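Local coordinates for protein acetoacetate decarboxylase (Sphingomonas wittichii, PDB 5UPB) that is an acetoacetate decarboxylase-like enzyme, classed as a lyase, that probably acts on small carbonyl compounds such as keto acids, at residues A[24-29]-A[242-247]; A[56-61]-A[126-131]; A[81-86]-A[101-106]; A[143-148]-A[163-168]. All coordinates share one frame; numbering follows the deposited sequence.

In the fold
The chain first lays down 24-29, whose partner 242-247 comes only near the C terminus, so contact 1 closes a loop that encloses the other three. Next come 56-61, on a strand paired with strand 21-34, and 81-86, paired in turn with 56-61. Contact 3 closes first, when 101-106 returns along 81-86 as a hairpin; it is nested inside contact 2, which closes when 126-131 crosses over 56-61. Contact 4 follows in series as a second hairpin, its strand 146-153 pairing with 125-129 and its Leu163 packing on Leu28. None of the loops cross. Contacts 1, 2 and 4 all reach the second subunit; contact 3, nearest the centre of the chain, reaches the third.

Contact 1: residues A[24-29]-A[242-247]; sequences GADMLT and TYSYGF
Met27 lays its CB over one face of the Tyr243 ring, 3.8 Å from the CB to the ring centroid, in a CH-pi contact displaced toward the rim. The two side chains run alongside each other in the same direction, and Met27 CG, 3.8 Å from Tyr243 CE2, prolongs the overlap. Met27 CG also meets Tyr245 CB at 4.1 Å, which joins both tyrosines through one methionine. Thr29 OG1 approaches the Tyr243 ring obliquely, 3.6 Å from Tyr243 CE1. An alanine at Tyr243 would probably take away the ring face under Met27 CB and open a gap between Met27 and Thr29. On the face of the sheet that carries Asp26, Thr242 and Ser244 the contacts are polar. Thr242 OG1, anti to its backbone N (chi1 -171°), donates to Met27 O at 2.7 Å, and since Tyr243 N donates there as well, two bonds grip that oxygen. Asp26 OD1 accepts from His132 NE2 of the second subunit and lies 3.1 Å from Ser244 OG. Paired N-H...O bonds join Ala25 to Tyr245 and Met27 to Tyr243, the regular ladder of an antiparallel sheet, joining strands from near the two ends of the chain within the acetoacetate decarboxylase fold.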
loop_
_atom_site.group_PDB
_atom_site.type_symbol
_atom_site.label_atom_id
_atom_site.label_comp_id
_atom_site.label_asym_id
_atom_site.label_seq_id
_atom_site.Cartn_x
_atom_site.Cartn_y
_atom_site.Cartn_z
ATOM N N GLY A 24 -15.383 9.610 14.840
ATOM C CA GLY A 24 -16.251 10.198 13.840
ATOM C C GLY A 24 -16.040 9.514 12.509
ATOM O O GLY A 24 -14.945 9.028 12.210
ATOM N N ALA A 25 -17.095 9.447 11.725
ATOM C CA ALA A 25 -17.037 8.672 10.486
ATOM C C ALA A 25 -18.014 9.204 9.462
ATOM O O ALA A 25 -19.094 9.723 9.799
ATOM C CB ALA A 25 -17.356 7.195 10.736
ATOM N N ASP A 26 -17.641 9.033 8.207
ATOM C CA ASP A 26 -18.567 9.146 7.087
ATOM C C ASP A 26 -18.831 7.754 6.538
ATOM O O ASP A 26 -17.892 6.981 6.327
ATOM C CB ASP A 26 -18.017 10.083 6.017
ATOM C CG ASP A 26 -17.753 11.486 6.544
ATOM O OD1 ASP A 26 -18.442 11.927 7.485
ATOM O OD2 ASP A 26 -16.878 12.157 6.018
ATOM N N MET A 27 -20.103 7.459 6.247
ATOM C CA MET A 27 -20.540 6.091 5.986
ATOM C C MET A 27 -21.320 6.042 4.682
ATOM O O MET A 27 -22.122 6.943 4.386
ATOM C CB MET A 27 -21.476 5.555 7.090
ATOM C CG MET A 27 -20.878 5.582 8.482
ATOM S SD MET A 27 -19.633 4.356 8.663
ATOM C CE MET A 27 -20.618 2.876 8.742
ATOM N N LEU A 28 -21.083 4.980 3.924
ATOM C CA LEU A 28 -21.932 4.568 2.810
ATOM C C LEU A 28 -22.500 3.203 3.161
ATOM O O LEU A 28 -21.739 2.264 3.436
ATOM C CB LEU A 28 -21.131 4.510 1.505
ATOM C CG LEU A 28 -21.790 3.783 0.336
ATOM C CD1 LEU A 28 -23.091 4.514 -0.057
ATOM C CD2 LEU A 28 -20.835 3.715 -0.879
ATOM N N THR A 29 -23.822 3.090 3.178
ATOM C CA THR A 29 -24.481 1.867 3.603
ATOM C C THR A 29 -25.557 1.438 2.614
ATOM O O THR A 29 -26.375 2.257 2.165
ATOM C CB THR A 29 -25.087 2.060 4.997
ATOM O OG1 THR A 29 -24.036 2.401 5.912
ATOM C CG2 THR A 29 -25.791 0.802 5.479
ATOM N N THR A 242 -26.153 7.408 2.809
ATOM C CA THR A 242 -24.842 7.903 3.234
ATOM C C THR A 242 -25.094 8.924 4.331
ATOM O O THR A 242 -26.126 9.615 4.327
ATOM C CB THR A 242 -24.023 8.515 2.060
ATOM O OG1 THR A 242 -22.679 8.794 2.484
ATOM C CG2 THR A 242 -24.680 9.819 1.510
ATOM N N TYR A 243 -24.206 8.965 5.310
ATOM C CA TYR A 243 -24.456 9.762 6.498
ATOM C C TYR A 243 -23.171 9.905 7.282
ATOM O O TYR A 243 -22.159 9.238 7.011
ATOM C CB TYR A 243 -25.539 9.146 7.369
ATOM C CG TYR A 243 -25.210 7.758 7.857
ATOM C CD1 TYR A 243 -25.465 6.660 7.071
ATOM C CD2 TYR A 243 -24.707 7.551 9.136
ATOM C CE1 TYR A 243 -25.193 5.380 7.534
ATOM C CE2 TYR A 243 -24.442 6.295 9.602
ATOM C CZ TYR A 243 -24.697 5.205 8.803
ATOM O OH TYR A 243 -24.429 3.943 9.286
ATOM N N SER A 244 -23.254 10.738 8.313
ATOM C CA SER A 244 -22.158 10.889 9.261
ATOM C C SER A 244 -22.556 10.303 10.603
ATOM O O SER A 244 -23.731 10.313 11.007
ATOM C CB SER A 244 -21.744 12.343 9.389
ATOM O OG SER A 244 -21.335 12.801 8.117
ATOM N N TYR A 245 -21.536 9.858 11.316
ATOM C CA TYR A 245 -21.725 9.073 12.507
ATOM C C TYR A 245 -20.623 9.336 13.505
ATOM O O TYR A 245 -19.440 9.366 13.157
ATOM C CB TYR A 245 -21.634 7.619 11.992
ATOM C CG TYR A 245 -21.733 6.473 12.935
ATOM C CD1 TYR A 245 -22.475 6.538 14.069
ATOM C CD2 TYR A 245 -20.996 5.313 12.691
ATOM C CE1 TYR A 245 -22.558 5.475 14.918
ATOM C CE2 TYR A 245 -21.055 4.240 13.538
ATOM C CZ TYR A 245 -21.834 4.318 14.656
ATOM O OH TYR A 245 -21.886 3.251 15.536
ATOM N N GLY A 246 -21.019 9.394 14.764
ATOM C CA GLY A 246 -20.068 9.530 15.849
ATOM C C GLY A 246 -20.478 8.594 16.960
ATOM O O GLY A 246 -21.674 8.392 17.212
ATOM N N PHE A 247 -19.477 8.069 17.676
ATOM C CA PHE A 247 -19.809 7.168 18.769
ATOM C C PHE A 247 -18.623 7.046 19.715
ATOM O O PHE A 247 -17.484 7.401 19.383
ATOM C CB PHE A 247 -20.219 5.786 18.233
ATOM C CG PHE A 247 -19.166 5.100 17.359
ATOM C CD1 PHE A 247 -19.093 5.324 15.988
ATOM C CD2 PHE A 247 -18.279 4.235 17.931
ATOM C CE1 PHE A 247 -18.123 4.687 15.213
ATOM C CE2 PHE A 247 -17.289 3.579 17.131
ATOM C CZ PHE A 247 -17.240 3.833 15.787
#

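Contact 2: residues A[56-61]-A[126-131]; sequences AYVGAF and ITLARP
Val58 and Leu128 carry this contact, each directed at the other strand. Val58 CG1 stands anti to its backbone N (chi1 177°), which brings the methyl 3.6 Å from Ile126 CG2; the two branched side chains pass antiparallel to each other. The same methyl touches Thr127 O and lies 3.9 Å from Leu128 CB, so it is met by three consecutive residues. Leu128 reaches back with its branched end: CD2 rests 3.8 Å from Ala60 N and 4.1 Å from Gly59 CA, while CD1 and CD2 both come up to Val58 O. Ala60 CB adds a looser touch, 4.2 Å from Leu128 CD2.

The strands cross nearly at right angles (84°), joined by apolar side chains. Their axes approach to 6.3 Å, and Gly59 and Leu128 have the nearest CA atoms. A side chain on Gly59 would point away from the crossing and collide with Phe61 CE1.

A second shell sets the first in place. Strand 53-65 is flanked on one side by strand 21-34, where Leu28 pairs with Val58 through the backbone and Asp26 with Ala60, and on the other by strand 80-92, where Glu83 pairs with Gly59. Beside the crossing strand runs strand 146-153, from which Cys151 packs on Ile126 and Val147 on Leu128, and Ala129 is hydrogen-bonded to Gly148 through the backbone. Val80 of the second subunit lies against Thr127.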
loop_
_atom_site.group_PDB
_atom_site.type_symbol
_atom_site.label_atom_id
_atom_site.label_comp_id
_atom_site.label_asym_id
_atom_site.label_seq_id
_atom_site.Cartn_x
_atom_site.Cartn_y
_atom_site.Cartn_z
ATOM N N ALA A 56 -24.441 -3.814 4.223
ATOM C CA ALA A 56 -23.088 -3.617 3.717
ATOM C C ALA A 56 -22.703 -2.153 3.917
ATOM O O ALA A 56 -23.536 -1.268 3.690
ATOM C CB ALA A 56 -23.024 -3.981 2.240
ATOM N N TYR A 57 -21.484 -1.890 4.425
ATOM C CA TYR A 57 -21.021 -0.508 4.477
ATOM C C TYR A 57 -19.564 -0.375 4.091
ATOM O O TYR A 57 -18.756 -1.299 4.244
ATOM C CB TYR A 57 -21.239 0.164 5.861
ATOM C CG TYR A 57 -20.376 -0.328 7.007
ATOM C CD1 TYR A 57 -19.048 0.049 7.129
ATOM C CD2 TYR A 57 -20.904 -1.146 7.979
ATOM C CE1 TYR A 57 -18.273 -0.403 8.193
ATOM C CE2 TYR A 57 -20.145 -1.591 9.037
ATOM C CZ TYR A 57 -18.838 -1.224 9.138
ATOM O OH TYR A 57 -18.096 -1.652 10.204
ATOM N N VAL A 58 -19.250 0.822 3.608
ATOM C CA VAL A 58 -17.882 1.298 3.478
ATOM C C VAL A 58 -17.816 2.636 4.189
ATOM O O VAL A 58 -18.662 3.506 3.947
ATOM C CB VAL A 58 -17.461 1.490 2.010
ATOM C CG1 VAL A 58 -16.063 2.064 1.959
ATOM C CG2 VAL A 58 -17.610 0.188 1.244
ATOM N N GLY A 59 -16.856 2.792 5.085
ATOM C CA GLY A 59 -16.735 4.021 5.846
ATOM C C GLY A 59 -15.306 4.496 5.994
ATOM O O GLY A 59 -14.336 3.714 5.956
ATOM N N ALA A 60 -15.195 5.801 6.194
ATOM C CA ALA A 60 -13.949 6.470 6.563
ATOM C C ALA A 60 -14.056 6.932 8.004
ATOM O O ALA A 60 -14.923 7.763 8.334
ATOM C CB ALA A 60 -13.679 7.642 5.605
ATOM N N PHE A 61 -13.182 6.391 8.856
ATOM C CA PHE A 61 -13.256 6.541 10.298
ATOM C C PHE A 61 -12.081 7.343 10.823
ATOM O O PHE A 61 -10.963 7.286 10.302
ATOM C CB PHE A 61 -13.281 5.168 11.012
ATOM C CG PHE A 61 -14.494 4.366 10.755
ATOM C CD1 PHE A 61 -14.643 3.682 9.562
ATOM C CD2 PHE A 61 -15.519 4.322 11.685
ATOM C CE1 PHE A 61 -15.831 2.944 9.303
ATOM C CE2 PHE A 61 -16.677 3.608 11.428
ATOM C CZ PHE A 61 -16.824 2.925 10.231
ATOM N N ILE A 126 -9.385 -0.258 1.171
ATOM C CA ILE A 126 -10.764 0.230 1.188
ATOM C C ILE A 126 -10.767 1.698 0.813
ATOM O O ILE A 126 -9.995 2.480 1.368
ATOM C CB ILE A 126 -11.424 0.074 2.571
ATOM C CG1 ILE A 126 -11.418 -1.395 3.003
ATOM C CG2 ILE A 126 -12.865 0.602 2.530
ATOM C CD1 ILE A 126 -10.377 -1.697 4.039
ATOM N N THR A 127 -11.645 2.080 -0.114
ATOM C CA THR A 127 -11.808 3.490 -0.451
ATOM C C THR A 127 -13.273 3.876 -0.354
ATOM O O THR A 127 -14.129 3.196 -0.920
ATOM C CB THR A 127 -11.348 3.800 -1.881
ATOM O OG1 THR A 127 -9.943 3.545 -2.031
ATOM C CG2 THR A 127 -11.673 5.265 -2.186
ATOM N N LEU A 128 -13.539 4.977 0.340
ATOM C CA LEU A 128 -14.835 5.660 0.312
ATOM C C LEU A 128 -14.644 6.991 -0.398
ATOM O O LEU A 128 -13.793 7.792 0.004
ATOM C CB LEU A 128 -15.365 5.899 1.720
ATOM C CG LEU A 128 -16.640 6.777 1.751
ATOM C CD1 LEU A 128 -17.791 6.088 1.046
ATOM C CD2 LEU A 128 -17.038 7.086 3.174
ATOM N N ALA A 129 -15.397 7.227 -1.468
ATOM C CA ALA A 129 -15.351 8.507 -2.162
ATOM C C ALA A 129 -16.705 9.195 -2.065
ATOM O O ALA A 129 -17.714 8.631 -2.492
ATOM C CB ALA A 129 -14.971 8.354 -3.630
ATOM N N ARG A 130 -16.715 10.389 -1.514
ATOM C CA ARG A 130 -17.890 11.275 -1.521
ATOM C C ARG A 130 -17.519 12.609 -2.150
ATOM O O ARG A 130 -16.353 13.034 -2.091
ATOM C CB ARG A 130 -18.486 11.479 -0.128
ATOM C CG ARG A 130 -18.685 10.184 0.563
ATOM C CD ARG A 130 -19.667 10.238 1.731
ATOM N NE ARG A 130 -19.445 11.336 2.645
ATOM C CZ ARG A 130 -20.343 11.763 3.538
ATOM N NH1 ARG A 130 -21.547 11.169 3.681
ATOM N NH2 ARG A 130 -20.021 12.771 4.321
ATOM N N PRO A 131 -18.474 13.265 -2.797
ATOM C CA PRO A 131 -18.183 14.558 -3.430
ATOM C C PRO A 131 -17.822 15.628 -2.406
ATOM O O PRO A 131 -18.544 15.861 -1.428
ATOM C CB PRO A 131 -19.477 14.881 -4.162
ATOM C CG PRO A 131 -20.565 14.195 -3.343
ATOM C CD PRO A 131 -19.912 12.932 -2.833
#

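Contact 3: residues A[81-86]-A[101-106]; sequences YNEAAL and AFVWVD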
loop_
_atom_site.group_PDB
_atom_site.type_symbol
_atom_site.label_atom_id
_atom_site.label_comp_id
_atom_site.label_asym_id
_atom_site.label_seq_id
_atom_site.Cartn_x
_atom_site.Cartn_y
_atom_site.Cartn_z
ATOM N N TYR A 81 -8.721 5.475 9.698
ATOM C CA TYR A 81 -8.748 4.205 8.985
ATOM C C TYR A 81 -10.014 4.116 8.154
ATOM O O TYR A 81 -10.993 4.807 8.406
ATOM C CB TYR A 81 -8.647 3.038 9.936
ATOM C CG TYR A 81 -9.842 2.834 10.843
ATOM C CD1 TYR A 81 -9.909 3.469 12.082
ATOM C CD2 TYR A 81 -10.892 1.999 10.479
ATOM C CE1 TYR A 81 -10.977 3.252 12.947
ATOM C CE2 TYR A 81 -11.993 1.806 11.351
ATOM C CZ TYR A 81 -11.995 2.405 12.578
ATOM O OH TYR A 81 -13.030 2.232 13.480
ATOM N N ASN A 82 -9.968 3.245 7.154
ATOM C CA ASN A 82 -11.142 2.923 6.371
ATOM C C ASN A 82 -11.556 1.495 6.650
ATOM O O ASN A 82 -10.713 0.625 6.910
ATOM C CB ASN A 82 -10.867 3.103 4.895
ATOM C CG ASN A 82 -10.341 4.460 4.597
ATOM O OD1 ASN A 82 -11.060 5.437 4.733
ATOM N ND2 ASN A 82 -9.043 4.551 4.360
ATOM N N GLU A 83 -12.845 1.249 6.499
ATOM C CA GLU A 83 -13.398 -0.050 6.835
ATOM C C GLU A 83 -14.592 -0.383 5.962
ATOM O O GLU A 83 -15.409 0.489 5.632
ATOM C CB GLU A 83 -13.806 -0.076 8.296
ATOM C CG GLU A 83 -14.360 -1.395 8.783
ATOM C CD GLU A 83 -14.528 -1.400 10.309
ATOM O OE1 GLU A 83 -13.520 -1.605 11.014
ATOM O OE2 GLU A 83 -15.644 -1.159 10.812
ATOM N N ALA A 84 -14.673 -1.671 5.578
ATOM C CA ALA A 84 -15.830 -2.193 4.865
ATOM C C ALA A 84 -16.336 -3.433 5.590
ATOM O O ALA A 84 -15.550 -4.254 6.094
ATOM C CB ALA A 84 -15.454 -2.523 3.420
ATOM N N ALA A 85 -17.645 -3.633 5.564
ATOM C CA ALA A 85 -18.202 -4.758 6.294
ATOM C C ALA A 85 -19.488 -5.248 5.672
ATOM O O ALA A 85 -20.238 -4.493 5.039
ATOM C CB ALA A 85 -18.468 -4.401 7.748
ATOM N N LEU A 86 -19.750 -6.531 5.928
ATOM C CA LEU A 86 -21.040 -7.174 5.696
ATOM C C LEU A 86 -21.532 -7.693 7.037
ATOM O O LEU A 86 -20.885 -8.561 7.642
ATOM C CB LEU A 86 -20.880 -8.320 4.690
ATOM C CG LEU A 86 -20.343 -7.874 3.333
ATOM C CD1 LEU A 86 -19.898 -9.046 2.474
ATOM C CD2 LEU A 86 -21.443 -7.107 2.623
ATOM N N ALA A 101 -20.147 -10.066 10.447
ATOM C CA ALA A 101 -19.481 -11.333 10.102
ATOM C C ALA A 101 -18.170 -11.114 9.366
ATOM O O ALA A 101 -17.163 -11.741 9.691
ATOM C CB ALA A 101 -20.407 -12.183 9.237
ATOM N N PHE A 102 -18.190 -10.309 8.304
ATOM C CA PHE A 102 -17.006 -10.058 7.491
ATOM C C PHE A 102 -16.696 -8.566 7.533
ATOM O O PHE A 102 -17.496 -7.760 7.047
ATOM C CB PHE A 102 -17.210 -10.475 6.030
ATOM C CG PHE A 102 -17.628 -11.909 5.825
ATOM C CD1 PHE A 102 -17.431 -12.863 6.784
ATOM C CD2 PHE A 102 -18.224 -12.274 4.640
ATOM C CE1 PHE A 102 -17.824 -14.168 6.567
ATOM C CE2 PHE A 102 -18.626 -13.560 4.425
ATOM C CZ PHE A 102 -18.418 -14.506 5.396
ATOM N N VAL A 103 -15.505 -8.219 8.007
ATOM C CA VAL A 103 -15.026 -6.845 8.088
ATOM C C VAL A 103 -13.606 -6.791 7.548
ATOM O O VAL A 103 -12.777 -7.649 7.881
ATOM C CB VAL A 103 -15.050 -6.334 9.538
ATOM C CG1 VAL A 103 -14.626 -4.849 9.615
ATOM C CG2 VAL A 103 -16.432 -6.539 10.133
ATOM N N TRP A 104 -13.323 -5.781 6.716
ATOM C CA TRP A 104 -11.979 -5.494 6.222
ATOM C C TRP A 104 -11.647 -4.050 6.590
ATOM O O TRP A 104 -12.476 -3.154 6.396
ATOM C CB TRP A 104 -11.862 -5.706 4.692
ATOM C CG TRP A 104 -12.193 -7.121 4.223
ATOM C CD1 TRP A 104 -11.294 -8.149 3.975
ATOM C CD2 TRP A 104 -13.498 -7.663 3.950
ATOM N NE1 TRP A 104 -11.971 -9.270 3.556
ATOM C CE2 TRP A 104 -13.320 -9.002 3.540
ATOM C CE3 TRP A 104 -14.796 -7.144 4.010
ATOM C CZ2 TRP A 104 -14.382 -9.827 3.195
ATOM C CZ3 TRP A 104 -15.860 -7.970 3.655
ATOM C CH2 TRP A 104 -15.632 -9.308 3.248
ATOM N N VAL A 105 -10.452 -3.838 7.150
ATOM C CA VAL A 105 -10.000 -2.539 7.623
ATOM C C VAL A 105 -8.585 -2.359 7.094
ATOM O O VAL A 105 -7.908 -3.329 6.727
ATOM C CB VAL A 105 -10.091 -2.445 9.183
ATOM C CG1 VAL A 105 -9.097 -3.395 9.876
ATOM C CG2 VAL A 105 -9.866 -1.039 9.675
ATOM N N ASP A 106 -8.111 -1.113 7.051
ATOM C CA ASP A 106 -6.773 -0.901 6.486
ATOM C C ASP A 106 -5.739 -0.436 7.505
ATOM O O ASP A 106 -4.684 0.052 7.107
ATOM C CB ASP A 106 -6.798 0.050 5.286
ATOM C CG ASP A 106 -7.332 1.434 5.614
ATOM O OD1 ASP A 106 -7.521 1.730 6.791
ATOM O OD2 ASP A 106 -7.481 2.246 4.673
#
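Glu83 runs its chain over Val103 on one face of the sheet. Its CB sits 3.9 Å from Trp104 O; CG, anti to the backbone N (chi1 -178°), comes 3.5 Å from Trp104 O and 3.6 Å from Val103 CG1. CD rests 3.5 Å from that same methyl, and at the tip OE1 touches both valines, Val103 CG1 at 3.7 Å and Val105 CG2 a little farther off. The carboxylate thus has valine methyls beside it, while its polar partners stand beyond the pair: Lys121 NZ forms a salt bridge with OE1, and Tyr57 OH a hydrogen bond with OE2. The two segments belong to an antiparallel beta-hairpin of strands 80-92 and 95-105, close to the centre of the chain. Ala84 and Trp104 form a hydrogen-bonded pair in it, and Ala101 and Phe102 together face Leu86 in a classic beta bulge. Leu86 CD1 touches the rings of Phe102 and Trp104 at their edges. Toward the other end of the pairing, Asp106 grips Asn82 with both oxygens. OD1 receives Asn82 N at 2.9 Å from above the carboxylate plane; OD2 takes Asn82 ND2 at 2.8 Å on its syn side, although amide and carboxylate planes stand 71° apart. Beside them Val105 CG2 presses obliquely on the Tyr81 ring, 3.3 Å from Tyr81 CD2.

Contact 4: residues A[143-148]-A[163-168]; sequences EGAVVG and LTVTRA
A beta-hairpin of strands 146-153 and 156-166 contains this contact, which lies at the end of the hairpin remote from its turn, about 21 Å from the centre of the chain (centre to centre). Val147 and Leu163 make a hydrogen-bonded antiparallel pair, Val147 N donating to Leu163 O and Leu163 N to Val147 O. Their side chains share a face and pack on Leu28. On the opposite face Val146 and Thr164 lie side by side, Val146 CG1 3.8 Å from Thr164 OG1, and Leu73 of the second subunit packs on both.

Before Val146 the backbone departs from regular strand geometry but stays bonded. Val165 N gives a nearly straight bond to Ala145 O (2.8 Å, 174° at the hydrogen), and Val165 O receives Gly144 N at 2.8 Å from above the carbonyl plane. Gly144 adopts a positive phi of 91°, where a CB would be jammed against the preceding carbonyl. Val165 spreads its methyls over this bend: CG2 sits 4.1 Å from Ala145 CB, and CG1, anti to the backbone N, lies 4.1 Å from Glu143 CA. An alanine at Val165 would probably open a gap beside Ala145 and Glu143.

On the other edge of the 163-168 segment, toward strand 206-221, Thr166 and Arg167 both face Ala214 in a classic beta bulge. Arg167 NH2 forms a salt bridge with Asp173, while Arg167 NH1 donates to Ala168 O at 3.1 Å, that oxygen lying close to the guanidinium plane.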
loop_
_atom_site.group_PDB
_atom_site.type_symbol
_atom_site.label_atom_id
_atom_site.label_comp_id
_atom_site.label_asym_id
_atom_site.label_seq_id
_atom_site.Cartn_x
_atom_site.Cartn_y
_atom_site.Cartn_z
ATOM N N GLU A 143 -29.273 16.272 -3.922
ATOM C CA GLU A 143 -29.997 15.457 -4.875
ATOM C C GLU A 143 -29.153 15.290 -6.131
ATOM O O GLU A 143 -28.573 16.254 -6.636
ATOM C CB GLU A 143 -31.306 16.144 -5.227
ATOM C CG GLU A 143 -32.199 16.450 -4.067
ATOM C CD GLU A 143 -33.505 17.055 -4.523
ATOM O OE1 GLU A 143 -33.643 17.272 -5.742
ATOM O OE2 GLU A 143 -34.371 17.376 -3.666
ATOM N N GLY A 144 -29.013 14.063 -6.599
ATOM C CA GLY A 144 -28.203 13.838 -7.766
ATOM C C GLY A 144 -26.740 13.544 -7.518
ATOM O O GLY A 144 -26.077 13.100 -8.443
ATOM N N ALA A 145 -26.227 13.740 -6.305
ATOM C CA ALA A 145 -24.839 13.389 -6.001
ATOM C C ALA A 145 -24.594 11.884 -6.073
ATOM O O ALA A 145 -25.492 11.072 -5.855
ATOM C CB ALA A 145 -24.474 13.891 -4.601
ATOM N N VAL A 146 -23.349 11.500 -6.354
ATOM C CA VAL A 146 -22.989 10.084 -6.356
ATOM C C VAL A 146 -21.903 9.863 -5.319
ATOM O O VAL A 146 -21.080 10.750 -5.064
ATOM C CB VAL A 146 -22.568 9.579 -7.750
ATOM C CG1 VAL A 146 -23.801 9.551 -8.670
ATOM C CG2 VAL A 146 -21.444 10.436 -8.360
ATOM N N VAL A 147 -21.981 8.704 -4.659
ATOM C CA VAL A 147 -21.033 8.237 -3.647
ATOM C C VAL A 147 -20.606 6.825 -4.022
ATOM O O VAL A 147 -21.414 6.049 -4.547
ATOM C CB VAL A 147 -21.691 8.263 -2.257
ATOM C CG1 VAL A 147 -20.752 7.736 -1.207
ATOM C CG2 VAL A 147 -22.151 9.693 -1.941
ATOM N N GLY A 148 -19.339 6.485 -3.787
ATOM C CA GLY A 148 -18.845 5.162 -4.148
ATOM C C GLY A 148 -17.929 4.605 -3.083
ATOM O O GLY A 148 -17.245 5.346 -2.378
ATOM N N LEU A 163 -24.134 4.858 -4.348
ATOM C CA LEU A 163 -25.408 5.530 -4.076
ATOM C C LEU A 163 -25.542 6.701 -5.031
ATOM O O LEU A 163 -24.601 7.488 -5.166
ATOM C CB LEU A 163 -25.435 6.057 -2.640
ATOM C CG LEU A 163 -26.740 6.659 -2.182
ATOM C CD1 LEU A 163 -27.787 5.560 -2.078
ATOM C CD2 LEU A 163 -26.514 7.349 -0.848
ATOM N N THR A 164 -26.715 6.832 -5.671
ATOM C CA THR A 164 -27.096 8.070 -6.349
ATOM C C THR A 164 -28.148 8.728 -5.462
ATOM O O THR A 164 -29.234 8.176 -5.270
ATOM C CB THR A 164 -27.666 7.828 -7.738
ATOM O OG1 THR A 164 -26.708 7.147 -8.542
ATOM C CG2 THR A 164 -28.000 9.161 -8.391
ATOM N N VAL A 165 -27.814 9.887 -4.903
ATOM C CA VAL A 165 -28.653 10.513 -3.883
ATOM C C VAL A 165 -29.936 11.004 -4.521
ATOM O O VAL A 165 -29.905 11.615 -5.596
ATOM C CB VAL A 165 -27.889 11.657 -3.210
ATOM C CG1 VAL A 165 -28.821 12.475 -2.248
ATOM C CG2 VAL A 165 -26.659 11.104 -2.477
ATOM N N THR A 166 -31.066 10.707 -3.885
ATOM C CA THR A 166 -32.361 11.199 -4.353
ATOM C C THR A 166 -32.974 12.234 -3.427
ATOM O O THR A 166 -33.740 13.070 -3.890
ATOM C CB THR A 166 -33.370 10.053 -4.524
ATOM O OG1 THR A 166 -33.507 9.316 -3.306
ATOM C CG2 THR A 166 -32.934 9.101 -5.611
ATOM N N ARG A 167 -32.638 12.235 -2.143
ATOM C CA ARG A 167 -33.263 13.184 -1.236
ATOM C C ARG A 167 -32.483 13.231 0.060
ATOM O O ARG A 167 -31.718 12.315 0.398
ATOM C CB ARG A 167 -34.724 12.816 -0.928
ATOM C CG ARG A 167 -34.862 11.402 -0.359
ATOM C CD ARG A 167 -36.223 11.209 0.297
ATOM N NE ARG A 167 -36.409 9.830 0.737
ATOM C CZ ARG A 167 -35.971 9.332 1.897
ATOM N NH1 ARG A 167 -35.314 10.072 2.773
ATOM N NH2 ARG A 167 -36.226 8.082 2.202
ATOM N N ALA A 168 -32.652 14.345 0.759
ATOM C CA ALA A 168 -32.230 14.401 2.149
ATOM C C ALA A 168 -32.942 13.296 2.917
ATOM O O ALA A 168 -34.065 12.889 2.575
ATOM C CB ALA A 168 -32.554 15.770 2.738
#